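Local structure of putative type I restriction enzyme R protein (Bacteroides fragilis NCTC 9343, 3EVY) at residues 11-14 and 15-19. The protein is probably the R subunit of a type I restriction enzyme, needed for DNA cleavage and ATP hydrolysis, represented here by a piece of its C-terminal region. Sequence-based numbering, arbitrary orientation.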
# COMPACT_ATOMS: atom_id res chain seq x y z
N LYS A 11 -18.62 11.22 -2.78
CA LYS A 11 -18.10 11.75 -1.52
C LYS A 11 -16.58 11.55 -1.37
O LYS A 11 -16.00 10.57 -1.88
CB LYS A 11 -18.79 11.04 -0.36
CG LYS A 11 -20.31 11.16 -0.42
CD LYS A 11 -20.90 10.45 0.77
CE LYS A 11 -20.05 10.78 2.01
NZ LYS A 11 -20.25 9.77 3.08
N PRO A 12 -15.94 12.48 -0.65
CA PRO A 12 -14.49 12.47 -0.40
C PRO A 12 -13.93 11.05 -0.09
O PRO A 12 -12.93 10.67 -0.71
CB PRO A 12 -14.34 13.40 0.82
CG PRO A 12 -15.42 14.39 0.62
CD PRO A 12 -16.62 13.53 0.13
N TYR A 13 -14.58 10.31 0.81
CA TYR A 13 -14.13 8.97 1.19
C TYR A 13 -14.06 7.97 0.04
O TYR A 13 -13.14 7.16 -0.06
CB TYR A 13 -15.03 8.38 2.26
CG TYR A 13 -14.68 6.95 2.64
CD1 TYR A 13 -13.64 6.65 3.52
CD2 TYR A 13 -15.43 5.88 2.14
CE1 TYR A 13 -13.37 5.35 3.88
CE2 TYR A 13 -15.11 4.55 2.49
CZ TYR A 13 -14.10 4.31 3.36
OH TYR A 13 -13.86 2.99 3.73
N GLU A 14 -15.10 7.99 -0.78
CA GLU A 14 -15.28 7.09 -1.90
C GLU A 14 -14.24 7.39 -2.94
O GLU A 14 -13.62 6.46 -3.45
CB GLU A 14 -16.67 7.32 -2.52
CG GLU A 14 -17.83 7.18 -1.47
CD GLU A 14 -19.24 7.52 -2.00
OE1 GLU A 14 -20.11 6.62 -1.91
OE2 GLU A 14 -19.45 8.68 -2.50
N LYS A 15 -14.02 8.69 -3.21
CA LYS A 15 -12.91 9.15 -4.08
C LYS A 15 -11.56 8.59 -3.66
O LYS A 15 -10.81 8.07 -4.50
CB LYS A 15 -12.80 10.69 -4.13
CG LYS A 15 -13.60 11.37 -5.27
CD LYS A 15 -13.54 12.91 -5.19
CE LYS A 15 -14.28 13.45 -3.97
NZ LYS A 15 -13.92 14.85 -3.59
N LEU A 16 -11.20 8.74 -2.39
CA LEU A 16 -9.90 8.26 -1.93
C LEU A 16 -9.78 6.70 -1.97
O LEU A 16 -8.68 6.16 -2.13
CB LEU A 16 -9.59 8.77 -0.52
CG LEU A 16 -9.51 10.28 -0.22
CD1 LEU A 16 -9.84 10.62 1.32
CD2 LEU A 16 -8.11 10.82 -0.57
N VAL A 17 -10.88 6.01 -1.68
CA VAL A 17 -10.89 4.53 -1.75
C VAL A 17 -10.60 4.09 -3.17
O VAL A 17 -9.80 3.18 -3.38
CB VAL A 17 -12.22 3.91 -1.24
CG1 VAL A 17 -12.39 2.42 -1.67
CG2 VAL A 17 -12.36 4.05 0.27
N GLU A 18 -11.20 4.77 -4.16
CA GLU A 18 -10.96 4.44 -5.57
C GLU A 18 -9.50 4.66 -5.98
O GLU A 18 -8.91 3.79 -6.59
CB GLU A 18 -11.87 5.31 -6.44
CG GLU A 18 -11.68 5.01 -7.91
CD GLU A 18 -12.56 5.89 -8.78
OE1 GLU A 18 -13.69 6.24 -8.33
OE2 GLU A 18 -12.10 6.23 -9.90
N ARG A 19 -8.93 5.81 -5.64
CA ARG A 19 -7.51 6.05 -5.78
C ARG A 19 -6.64 4.96 -5.07
O ARG A 19 -5.61 4.54 -5.61
CB ARG A 19 -7.10 7.39 -5.15
CG ARG A 19 -7.22 8.59 -6.06
CD ARG A 19 -7.16 9.94 -5.29
NE ARG A 19 -5.82 10.14 -4.73
CZ ARG A 19 -5.52 11.02 -3.78
NH1 ARG A 19 -6.46 11.83 -3.30
NH2 ARG A 19 -4.27 11.11 -3.34
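Tyr13 and Val17, one turn apart at the start of helix 12-30, make the main side-chain contact. Methyl CG2 of Val17 sits over one face of the phenol ring, displaced toward its rim, 3.8 Å from the ring centroid and 21° off the normal, a CH-pi contact. Its closest approach is 3.6 Å, from Val17 CG2 to Tyr13 CZ. With chi1 at 176°, Tyr13 CG lies beside its own carbonyl carbon, which puts the ring on the side of the helix where that methyl can cover it. The phenol OH hydrogen-bonds to Asp73 and to the backbone N of Asp70. On another side, CG of Leu16 rests 3.5 Å from Pro12 O, and the leucine packs against Leu59 and Val63 of helix 43-63. The bent chain of Lys15 folds back, bringing its CE to 3.7 Å from Pro12 CA.

Backbone bonds begin at the N-cap, Lys11, whose O accepts Lys15 N at 3.0 Å; Leu16, Val17 and Glu18 N follow, to O of Pro12, Tyr13 and Glu14. Glu14 reaches back through its OE2, which takes Lys11 N at 2.7 Å on the anti lone pair. This return bond is the side-chain-to-N-cap half of a capping box; the carboxylate ties down the N-cap residue, and its negative charge would probably interact favourably with the helix dipole.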